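Local atomic coordinates of pyruvate carboxylase n-terminal domain (PDB entry 1ULZ), a protein that belongs to the biotin carboxylase family, forms a subunit of pyruvate carboxylase and is built around an ATP-grasp core. Residues A[224-229]-A[291-296]; A[210-215]-A[271-276]; A[153-158]-A[167-172]; A[145-150]-A[196-201]. The protein carries 1 engineered substitution. All blocks are in the same frame, centred on the assembly; numbering follows the deposited sequence.

Contact 1: A[224-229]-A[291-296]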
# COMPACT_ATOMS: atom_id res chain seq x y z
N GLY A 224 -10.83 -16.74 3.29
CA GLY A 224 -11.08 -16.39 4.67
C GLY A 224 -12.32 -15.54 4.89
O GLY A 224 -13.09 -15.29 3.96
N GLU A 225 -12.49 -15.08 6.12
CA GLU A 225 -13.66 -14.27 6.47
C GLU A 225 -13.33 -12.82 6.81
O GLU A 225 -12.17 -12.44 6.95
CB GLU A 225 -14.38 -14.90 7.67
CG GLU A 225 -13.77 -14.54 9.04
CD GLU A 225 -12.44 -15.22 9.33
OE1 GLU A 225 -11.86 -15.85 8.42
OE2 GLU A 225 -11.95 -15.12 10.48
N ARG A 226 -14.39 -12.04 6.94
CA ARG A 226 -14.30 -10.63 7.29
C ARG A 226 -15.34 -10.34 8.36
O ARG A 226 -16.46 -10.87 8.32
CB ARG A 226 -14.57 -9.75 6.06
CG ARG A 226 -13.52 -9.88 4.95
CD ARG A 226 -13.79 -8.91 3.80
NE ARG A 226 -14.99 -9.27 3.04
CZ ARG A 226 -14.96 -9.89 1.86
NH1 ARG A 226 -13.80 -10.23 1.31
NH2 ARG A 226 -16.10 -10.17 1.24
N ASP A 227 -14.97 -9.52 9.34
CA ASP A 227 -15.89 -9.13 10.41
C ASP A 227 -16.33 -7.71 10.09
O ASP A 227 -15.54 -6.77 10.19
CB ASP A 227 -15.19 -9.19 11.76
CG ASP A 227 -16.11 -8.81 12.91
OD1 ASP A 227 -15.88 -9.31 14.04
OD2 ASP A 227 -17.04 -8.01 12.69
N CYS A 228 -17.59 -7.55 9.71
CA CYS A 228 -18.14 -6.25 9.35
C CYS A 228 -19.25 -5.84 10.32
O CYS A 228 -20.23 -5.21 9.93
CB CYS A 228 -18.69 -6.30 7.93
SG CYS A 228 -17.62 -7.21 6.76
N SER A 229 -19.07 -6.21 11.59
CA SER A 229 -20.06 -5.92 12.62
C SER A 229 -20.34 -4.43 12.85
O SER A 229 -21.47 -4.05 13.17
CB SER A 229 -19.63 -6.54 13.95
OG SER A 229 -19.51 -7.94 13.84
N ARG A 291 -21.40 -11.06 -6.23
CA ARG A 291 -20.66 -9.98 -6.87
C ARG A 291 -19.43 -9.65 -6.04
O ARG A 291 -19.21 -10.23 -4.97
CB ARG A 291 -21.54 -8.74 -6.92
CG ARG A 291 -22.04 -8.32 -5.54
CD ARG A 291 -22.64 -6.92 -5.53
NE ARG A 291 -23.35 -6.63 -4.29
CZ ARG A 291 -22.79 -6.24 -3.14
NH1 ARG A 291 -21.47 -6.09 -3.05
NH2 ARG A 291 -23.55 -6.01 -2.08
N ILE A 292 -18.62 -8.71 -6.53
CA ILE A 292 -17.44 -8.27 -5.80
C ILE A 292 -17.96 -7.52 -4.57
O ILE A 292 -19.02 -6.89 -4.62
CB ILE A 292 -16.56 -7.31 -6.66
CG1 ILE A 292 -15.25 -6.99 -5.93
CG2 ILE A 292 -17.30 -6.01 -6.96
CD1 ILE A 292 -14.38 -8.19 -5.67
N GLN A 293 -17.23 -7.60 -3.47
CA GLN A 293 -17.67 -6.93 -2.25
C GLN A 293 -17.01 -5.56 -2.11
O GLN A 293 -15.85 -5.38 -2.50
CB GLN A 293 -17.31 -7.77 -1.02
CG GLN A 293 -18.11 -7.40 0.20
CD GLN A 293 -19.42 -8.16 0.28
OE1 GLN A 293 -20.03 -8.48 -0.75
NE2 GLN A 293 -19.86 -8.46 1.50
N VAL A 294 -17.73 -4.60 -1.54
CA VAL A 294 -17.18 -3.27 -1.34
C VAL A 294 -15.89 -3.38 -0.53
O VAL A 294 -14.87 -2.80 -0.88
CB VAL A 294 -18.14 -2.34 -0.57
CG1 VAL A 294 -17.49 -0.98 -0.36
CG2 VAL A 294 -19.45 -2.18 -1.33
N GLU A 295 -15.95 -4.15 0.55
CA GLU A 295 -14.80 -4.30 1.44
C GLU A 295 -13.80 -5.41 1.08
O GLU A 295 -13.06 -5.88 1.94
CB GLU A 295 -15.28 -4.48 2.89
CG GLU A 295 -16.23 -5.66 3.16
CD GLU A 295 -17.71 -5.35 2.91
OE1 GLU A 295 -18.55 -5.81 3.70
OE2 GLU A 295 -18.04 -4.65 1.93
N HIS A 296 -13.75 -5.80 -0.19
CA HIS A 296 -12.82 -6.84 -0.61
C HIS A 296 -11.34 -6.57 -0.31
O HIS A 296 -10.57 -7.51 -0.08
CB HIS A 296 -12.96 -7.14 -2.11
CG HIS A 296 -12.45 -6.05 -3.00
ND1 HIS A 296 -13.24 -5.00 -3.42
CD2 HIS A 296 -11.24 -5.87 -3.58
CE1 HIS A 296 -12.53 -4.22 -4.22
NE2 HIS A 296 -11.32 -4.72 -4.34

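Contact 2: A[210-215]-A[271-276]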
# COMPACT_ATOMS: atom_id res chain seq x y z
N TYR A 210 -17.69 -14.75 4.48
CA TYR A 210 -16.63 -15.44 3.76
C TYR A 210 -16.49 -15.01 2.31
O TYR A 210 -17.49 -14.83 1.59
CB TYR A 210 -16.86 -16.96 3.80
CG TYR A 210 -16.18 -17.65 4.97
CD1 TYR A 210 -16.77 -17.66 6.24
CD2 TYR A 210 -14.95 -18.27 4.81
CE1 TYR A 210 -16.13 -18.27 7.31
CE2 TYR A 210 -14.31 -18.88 5.87
CZ TYR A 210 -14.89 -18.88 7.12
OH TYR A 210 -14.24 -19.48 8.17
N GLN A 211 -15.25 -14.85 1.87
CA GLN A 211 -14.95 -14.47 0.50
C GLN A 211 -14.81 -15.75 -0.33
O GLN A 211 -14.04 -16.64 0.03
CB GLN A 211 -13.65 -13.67 0.43
CG GLN A 211 -13.23 -13.29 -0.98
CD GLN A 211 -14.25 -12.42 -1.69
OE1 GLN A 211 -14.56 -11.32 -1.23
NE2 GLN A 211 -14.79 -12.91 -2.80
N VAL A 212 -15.55 -15.83 -1.42
CA VAL A 212 -15.49 -17.00 -2.29
C VAL A 212 -14.88 -16.61 -3.64
O VAL A 212 -15.04 -15.48 -4.09
CB VAL A 212 -16.90 -17.58 -2.53
CG1 VAL A 212 -16.82 -18.81 -3.41
CG2 VAL A 212 -17.54 -17.91 -1.19
N LEU A 213 -14.17 -17.55 -4.27
CA LEU A 213 -13.56 -17.30 -5.57
C LEU A 213 -13.37 -18.63 -6.29
O LEU A 213 -12.72 -19.54 -5.77
CB LEU A 213 -12.20 -16.60 -5.42
CG LEU A 213 -11.53 -16.07 -6.70
CD1 LEU A 213 -12.40 -15.01 -7.33
CD2 LEU A 213 -10.15 -15.50 -6.38
N GLY A 214 -13.97 -18.76 -7.46
CA GLY A 214 -13.84 -20.00 -8.20
C GLY A 214 -13.72 -19.77 -9.69
O GLY A 214 -14.23 -18.78 -10.20
N ASP A 215 -13.04 -20.66 -10.39
CA ASP A 215 -12.90 -20.52 -11.84
C ASP A 215 -14.03 -21.31 -12.50
O ASP A 215 -14.84 -21.94 -11.81
CB ASP A 215 -11.52 -21.01 -12.30
CG ASP A 215 -11.29 -22.49 -12.04
OD1 ASP A 215 -10.11 -22.91 -12.08
OD2 ASP A 215 -12.26 -23.24 -11.81
N GLY A 271 -17.62 -14.06 -4.99
CA GLY A 271 -18.86 -14.08 -4.24
C GLY A 271 -18.61 -13.99 -2.75
O GLY A 271 -17.51 -14.29 -2.27
N THR A 272 -19.63 -13.59 -2.00
CA THR A 272 -19.52 -13.48 -0.55
C THR A 272 -20.72 -14.11 0.15
O THR A 272 -21.86 -13.81 -0.18
CB THR A 272 -19.43 -12.00 -0.11
OG1 THR A 272 -18.26 -11.41 -0.67
CG2 THR A 272 -19.38 -11.90 1.41
N MET A 273 -20.45 -15.00 1.10
CA MET A 273 -21.52 -15.63 1.86
C MET A 273 -21.54 -14.95 3.23
O MET A 273 -20.57 -15.03 3.99
CB MET A 273 -21.29 -17.14 2.03
CG MET A 273 -21.35 -17.95 0.73
SD MET A 273 -22.04 -19.64 0.98
CE MET A 273 -20.93 -20.30 2.12
N GLU A 274 -22.63 -14.26 3.52
CA GLU A 274 -22.77 -13.55 4.79
C GLU A 274 -23.42 -14.40 5.88
O GLU A 274 -24.42 -15.09 5.64
CB GLU A 274 -23.56 -12.25 4.57
CG GLU A 274 -22.84 -11.29 3.60
CD GLU A 274 -23.47 -9.90 3.51
OE1 GLU A 274 -22.79 -9.00 2.96
OE2 GLU A 274 -24.61 -9.71 3.97
N PHE A 275 -22.82 -14.38 7.07
CA PHE A 275 -23.31 -15.12 8.24
C PHE A 275 -23.43 -14.17 9.43
O PHE A 275 -23.00 -13.02 9.38
CB PHE A 275 -22.31 -16.20 8.69
CG PHE A 275 -22.02 -17.27 7.67
CD1 PHE A 275 -21.13 -17.03 6.63
CD2 PHE A 275 -22.60 -18.52 7.78
CE1 PHE A 275 -20.82 -18.04 5.73
CE2 PHE A 275 -22.29 -19.53 6.87
CZ PHE A 275 -21.41 -19.28 5.85
N ILE A 276 -24.04 -14.67 10.50
CA ILE A 276 -24.14 -13.93 11.75
C ILE A 276 -23.50 -14.90 12.73
O ILE A 276 -23.74 -16.10 12.67
CB ILE A 276 -25.59 -13.64 12.17
CG1 ILE A 276 -26.42 -14.92 12.19
CG2 ILE A 276 -26.20 -12.62 11.24
CD1 ILE A 276 -27.85 -14.68 12.58

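Contact 3: A[153-158]-A[167-172]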
# COMPACT_ATOMS: atom_id res chain seq x y z
N PRO A 153 -31.98 -18.01 24.38
CA PRO A 153 -33.31 -17.48 24.09
C PRO A 153 -33.83 -17.80 22.69
O PRO A 153 -33.06 -18.15 21.80
CB PRO A 153 -33.13 -15.98 24.30
CG PRO A 153 -31.72 -15.76 23.82
CD PRO A 153 -30.99 -16.91 24.46
N VAL A 154 -35.14 -17.66 22.51
CA VAL A 154 -35.77 -17.91 21.22
C VAL A 154 -36.71 -16.76 20.87
O VAL A 154 -37.04 -15.93 21.72
CB VAL A 154 -36.56 -19.24 21.23
CG1 VAL A 154 -35.62 -20.40 21.51
CG2 VAL A 154 -37.67 -19.18 22.28
N LEU A 155 -37.15 -16.72 19.61
CA LEU A 155 -38.04 -15.67 19.14
C LEU A 155 -39.37 -16.25 18.66
O LEU A 155 -39.40 -17.25 17.95
CB LEU A 155 -37.41 -14.91 17.97
CG LEU A 155 -35.99 -14.36 18.07
CD1 LEU A 155 -35.59 -13.77 16.72
CD2 LEU A 155 -35.91 -13.30 19.16
N LEU A 156 -40.47 -15.61 19.05
CA LEU A 156 -41.80 -16.05 18.65
C LEU A 156 -42.42 -14.90 17.86
O LEU A 156 -42.34 -13.75 18.29
CB LEU A 156 -42.66 -16.34 19.88
CG LEU A 156 -44.09 -16.82 19.65
CD1 LEU A 156 -44.08 -18.17 18.96
CD2 LEU A 156 -44.82 -16.91 21.00
N LYS A 157 -43.01 -15.19 16.70
CA LYS A 157 -43.62 -14.12 15.91
C LYS A 157 -44.79 -14.59 15.05
O LYS A 157 -44.74 -15.66 14.45
CB LYS A 157 -42.58 -13.44 15.03
CG LYS A 157 -42.07 -14.26 13.86
CD LYS A 157 -40.93 -13.52 13.14
CE LYS A 157 -40.59 -14.13 11.78
NZ LYS A 157 -41.04 -13.23 10.65
N ALA A 158 -45.83 -13.77 15.01
CA ALA A 158 -47.02 -14.08 14.23
C ALA A 158 -46.80 -13.61 12.79
O ALA A 158 -46.25 -12.54 12.56
CB ALA A 158 -48.23 -13.39 14.83
N ILE A 167 -41.97 -8.95 17.09
CA ILE A 167 -41.25 -10.14 17.52
C ILE A 167 -41.24 -10.20 19.04
O ILE A 167 -41.14 -9.17 19.70
CB ILE A 167 -39.78 -10.13 16.99
CG1 ILE A 167 -39.73 -10.69 15.57
CG2 ILE A 167 -38.89 -10.97 17.90
CD1 ILE A 167 -40.61 -9.96 14.59
N ARG A 168 -41.35 -11.40 19.60
CA ARG A 168 -41.35 -11.55 21.05
C ARG A 168 -40.18 -12.41 21.53
O ARG A 168 -40.07 -13.58 21.17
CB ARG A 168 -42.67 -12.18 21.51
CG ARG A 168 -43.93 -11.43 21.07
CD ARG A 168 -45.18 -12.29 21.32
NE ARG A 168 -46.42 -11.68 20.84
CZ ARG A 168 -47.03 -10.67 21.45
NH1 ARG A 168 -46.49 -10.16 22.54
NH2 ARG A 168 -48.16 -10.18 20.97
N ILE A 169 -39.31 -11.83 22.34
CA ILE A 169 -38.16 -12.55 22.86
C ILE A 169 -38.58 -13.39 24.07
O ILE A 169 -39.24 -12.89 24.98
CB ILE A 169 -37.05 -11.58 23.30
CG1 ILE A 169 -36.60 -10.73 22.11
CG2 ILE A 169 -35.87 -12.35 23.84
CD1 ILE A 169 -35.56 -9.69 22.47
N CYS A 170 -38.22 -14.67 24.05
CA CYS A 170 -38.53 -15.59 25.14
C CYS A 170 -37.19 -16.09 25.69
O CYS A 170 -36.46 -16.79 25.00
CB CYS A 170 -39.35 -16.77 24.62
SG CYS A 170 -40.74 -16.34 23.52
N ARG A 171 -36.87 -15.73 26.93
CA ARG A 171 -35.59 -16.11 27.53
C ARG A 171 -35.60 -17.40 28.36
O ARG A 171 -34.55 -17.87 28.79
CB ARG A 171 -35.05 -14.95 28.36
CG ARG A 171 -34.73 -13.72 27.51
CD ARG A 171 -34.04 -12.61 28.30
NE ARG A 171 -33.78 -11.44 27.45
CZ ARG A 171 -32.81 -11.36 26.54
NH1 ARG A 171 -31.99 -12.39 26.35
NH2 ARG A 171 -32.67 -10.26 25.82
N ASN A 172 -36.78 -17.96 28.58
CA ASN A 172 -36.95 -19.20 29.32
C ASN A 172 -38.34 -19.73 28.99
O ASN A 172 -39.13 -19.02 28.37
CB ASN A 172 -36.79 -18.96 30.83
CG ASN A 172 -37.71 -17.87 31.34
OD1 ASN A 172 -38.93 -17.96 31.24
ND2 ASN A 172 -37.11 -16.82 31.89

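Contact 4: A[145-150]-A[196-201]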
# COMPACT_ATOMS: atom_id res chain seq x y z
N ALA A 145 -40.92 -27.94 23.19
CA ALA A 145 -39.97 -29.01 22.88
C ALA A 145 -38.93 -28.51 21.88
O ALA A 145 -37.76 -28.87 21.97
CB ALA A 145 -40.72 -30.22 22.30
N LEU A 146 -39.37 -27.70 20.94
CA LEU A 146 -38.47 -27.15 19.93
C LEU A 146 -37.46 -26.19 20.57
O LEU A 146 -36.27 -26.21 20.22
CB LEU A 146 -39.28 -26.42 18.86
CG LEU A 146 -38.50 -25.78 17.71
CD1 LEU A 146 -37.73 -26.85 16.94
CD2 LEU A 146 -39.47 -25.04 16.79
N ALA A 147 -37.92 -25.37 21.50
CA ALA A 147 -37.06 -24.41 22.18
C ALA A 147 -35.94 -25.10 22.97
O ALA A 147 -34.80 -24.62 22.99
CB ALA A 147 -37.89 -23.52 23.11
N ARG A 148 -36.26 -26.21 23.62
CA ARG A 148 -35.26 -26.96 24.40
C ARG A 148 -34.11 -27.46 23.55
O ARG A 148 -32.96 -27.40 23.96
CB ARG A 148 -35.90 -28.16 25.10
CG ARG A 148 -36.85 -27.80 26.21
CD ARG A 148 -37.51 -29.03 26.82
NE ARG A 148 -38.71 -28.63 27.56
CZ ARG A 148 -39.93 -29.05 27.26
NH1 ARG A 148 -40.13 -29.88 26.25
NH2 ARG A 148 -40.97 -28.62 27.98
N GLU A 149 -34.39 -27.97 22.35
CA GLU A 149 -33.30 -28.46 21.53
C GLU A 149 -32.50 -27.38 20.80
O GLU A 149 -31.33 -27.59 20.52
CB GLU A 149 -33.78 -29.50 20.53
CG GLU A 149 -35.00 -29.15 19.76
CD GLU A 149 -35.22 -30.12 18.63
OE1 GLU A 149 -36.35 -30.18 18.09
OE2 GLU A 149 -34.25 -30.81 18.26
N ILE A 150 -33.12 -26.24 20.50
CA ILE A 150 -32.36 -25.20 19.82
C ILE A 150 -31.70 -24.29 20.84
O ILE A 150 -30.75 -23.58 20.51
CB ILE A 150 -33.25 -24.35 18.87
CG1 ILE A 150 -34.35 -23.64 19.64
CG2 ILE A 150 -33.86 -25.24 17.80
CD1 ILE A 150 -35.25 -22.82 18.74
N LEU A 196 -47.86 -18.75 13.91
CA LEU A 196 -46.72 -18.45 14.75
C LEU A 196 -45.49 -19.26 14.36
O LEU A 196 -45.57 -20.47 14.15
CB LEU A 196 -47.06 -18.73 16.22
CG LEU A 196 -48.26 -17.98 16.79
CD1 LEU A 196 -48.43 -18.32 18.26
CD2 LEU A 196 -48.04 -16.49 16.61
N LEU A 197 -44.36 -18.57 14.27
CA LEU A 197 -43.09 -19.19 13.93
C LEU A 197 -42.15 -18.98 15.11
O LEU A 197 -42.25 -17.97 15.82
CB LEU A 197 -42.49 -18.53 12.69
CG LEU A 197 -43.26 -18.55 11.37
CD1 LEU A 197 -42.54 -17.69 10.34
CD2 LEU A 197 -43.40 -19.98 10.86
N LEU A 198 -41.24 -19.92 15.34
CA LEU A 198 -40.27 -19.80 16.42
C LEU A 198 -38.89 -19.85 15.76
O LEU A 198 -38.69 -20.56 14.77
CB LEU A 198 -40.40 -20.96 17.42
CG LEU A 198 -39.68 -20.74 18.76
CD1 LEU A 198 -40.48 -19.75 19.59
CD2 LEU A 198 -39.54 -22.05 19.53
N GLU A 199 -37.93 -19.11 16.30
CA GLU A 199 -36.58 -19.07 15.74
C GLU A 199 -35.59 -18.86 16.87
O GLU A 199 -35.90 -18.23 17.87
CB GLU A 199 -36.46 -17.91 14.74
CG GLU A 199 -35.06 -17.65 14.20
CD GLU A 199 -34.88 -16.22 13.69
OE1 GLU A 199 -35.72 -15.76 12.88
OE2 GLU A 199 -33.90 -15.55 14.11
N LYS A 200 -34.38 -19.39 16.73
CA LYS A 200 -33.37 -19.20 17.75
C LYS A 200 -32.97 -17.72 17.72
O LYS A 200 -32.83 -17.15 16.64
CB LYS A 200 -32.15 -20.06 17.45
CG LYS A 200 -31.16 -20.18 18.61
CD LYS A 200 -29.92 -20.95 18.16
CE LYS A 200 -29.11 -21.44 19.34
NZ LYS A 200 -28.66 -20.34 20.22
N PHE A 201 -32.81 -17.11 18.89
CA PHE A 201 -32.43 -15.70 18.99
C PHE A 201 -30.91 -15.59 19.09
O PHE A 201 -30.32 -16.04 20.08
CB PHE A 201 -33.05 -15.06 20.24
CG PHE A 201 -32.74 -13.58 20.40
CD1 PHE A 201 -32.83 -12.97 21.65
CD2 PHE A 201 -32.40 -12.80 19.31
CE1 PHE A 201 -32.59 -11.62 21.80
CE2 PHE A 201 -32.16 -11.43 19.45
CZ PHE A 201 -32.25 -10.84 20.70

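Contact 1: A[224-229]-A[291-296]
R226 and E295 are the residues of closest backbone approach, with CA atoms 8.6 Å apart, so side chains must bridge the gap between strand 220-232 and the loop that precedes helix 296-303. The R226 chain bends at its third torsion (chi3 -69°) and lays the guanidinium across this loop. Its NH2 sits 3.5 Å from Q293 CB, and its NE is 3.8 Å from E295 CG. CA of H296 lies over one guanidinium face, 4.0 Å from R226 NH1.

None of this is ion pairing. R226 NE and E295 OE1 stay 5.0 Å apart, and each charge is met by other partners: E209 takes R226 NE, Q211 and S299 take NH1, while K236 and R337 hold the E295 carboxylate. The loop thus packs against a charged network on the large antiparallel sheet of the ATP-grasp region, in the buried interior of the chain. Further along the strand, C228 SG lies 3.5 Å from E295 OE1.

The loop is itself folded tightly as a type I turn from Q293 to H296. Two donors of H296 grip Q293 O: its backbone N and its ring ND1, the latter at 2.8 Å. ND1 approaches nearly along the C=O axis with the carbonyl oxygen in the ring plane, which fixes the rotation of the imidazole.

Contact 2: A[210-215]-A[271-276]
Q211, with CG anti to the backbone N (chi1 177°) and a bend at chi2 (60°), folds its amide back beside G271 on the adjacent strand; F275, with CG beside its backbone N (chi1 -61°), carries its ring to Y210. The Q211 amide does not bond across: its NE2 donates to V212 O within its own strand at 2.9 Å. G271 N reaches the same oxygen from the opposite face of the carbonyl plane, at 3.1 Å, so two donors hold V212 O.

Strands 206-214 and 269-277 run antiparallel here as neighbours in the large sheet of the ATP-grasp region. Y210 with M273 and V212 with G271 are hydrogen-bonded pairs, and the non-hydrogen-bonded pair Q211 with T272 lies between them. There T272 CA approaches Y210 O at 3.2 Å in a CA-H...O contact.

The face bearing Y210, V212 and M273 is apolar and is covered by helix 248-264 through Y254 and V258. On it the Y210 and F275 rings meet at CD1 and CE1, 4.1 Å apart, and V212 CG2 touches M273 CG at 4.3 Å. The Y210 hydroxyl is tied to R251 O. On the face bearing Q211, the T272 methyl CG2 lies 3.5 Å from Y210 O.

Contact 3: A[153-158]-A[167-172]
V154 and C170 exchange both of their backbone bonds: V154 N donates to C170 O, and C170 N to V154 O, each at 2.9 Å and nearly straight. Two residues on, L156 and R168 repeat the pattern, with L156 N to R168 O at 3.0 Å and R168 N to L156 O at 2.9 Å. Between these hydrogen-bonded pairs, L155 turns its N-H and C=O outward to E199 on the opposite side of its strand, and K157 is bonded likewise to L197. R168 O gains a further weak partner in L155 CA, a CA-H...O contact.

The arginine side chains of 167-172 find acceptors outside the pair: R168 NH2 forms a salt bridge to E186, and R171 NH2 one to E203. Of the backbone donors, R171 N is taken up by E175 OE1. N172 occupies the N-cap of helix 173-189, its OD1 accepting from E175 N.

The side chains fill the two faces. L155 CD2 touches I169 CG1 and I167 CG2, each at 4.0 Å, and the L155 and I169 chains lie side by side, pointing the same way. K157 also runs alongside I167, its CD 3.9 Å from I167 CD1. On the other face V154 CG2 packs on C170 CB, and L156 CB on C170 SG; L156 and C170 also touch N179 of helix 173-189, and V154 touches L198.

This is a two-stranded antiparallel beta hairpin, joined by a short glycine-rich connection, in the small sheet of the subdomain that in ATP-grasp proteins typically acts as a mobile lid.

Contact 4: A[145-150]-A[196-201]
L198 is the main apolar contact of the strand, its CD2 methyl meeting three residues of the helix. L146 CD2 lies 4.1 Å from it, A147 CB 4.2 Å and I150 CD1 4.4 Å. The L146 and L198 chains slide past each other in opposite directions and meet branch to branch. With CG anti to its backbone N (chi1 -165°), L198 reaches out from the sheet toward the helix. I150 comes from the last turn, and its chi1 of 61° places CG1 between the backbone N and the carbonyl carbon. From there CD1 continues to the strand backbone at E199 and K200, 4.1 Å from K200 N.

The polar element is less certain. The modelled approach of K200 CE to I150 O is unusually short, so the detail of this side chain is doubtful; what can be said is that K200 passes the carbonyl end of the helix and that no hydrogen bond crosses the contact.

No backbone hydrogen bond joins the two segments. The axes run nearly parallel, 14° between their directions and 9.1 Å apart, as helix 140-150 packs on part of the face bearing L198, next to V154. The strand is bonded instead to 154-158 on one side and, through L198 and K200, to S133 and P131 on the other.

The chemistry is therefore that of apolar helix-on-sheet packing, made mainly by loose methyl contacts around L198 CD2, without directional bonds across; the placing of the K200 end by I150 O is too uncertain to support a claim of electrostatic gain.

How the contacts relate
The four contacts form two groups within the ATP-grasp region. Contacts 1 and 2, with centres 8 Å apart, share the large sheet: 206-214 and 220-232 are neighbouring strands, G224 O accepts from Q211 N at 3.0 Å, and R226 also packs on T272. Contacts 3 and 4, likewise with centres 8 Å apart, share the small sheet, where strand 154-158 lies between 168-170 and 196-200, and contact 3 falls between the two segments of contact 4 along the chain. The groups stand well apart, about 30 Å between the centres of contacts 1 and 3, although the nearest atoms of contacts 2 and 4 come within about 6 Å.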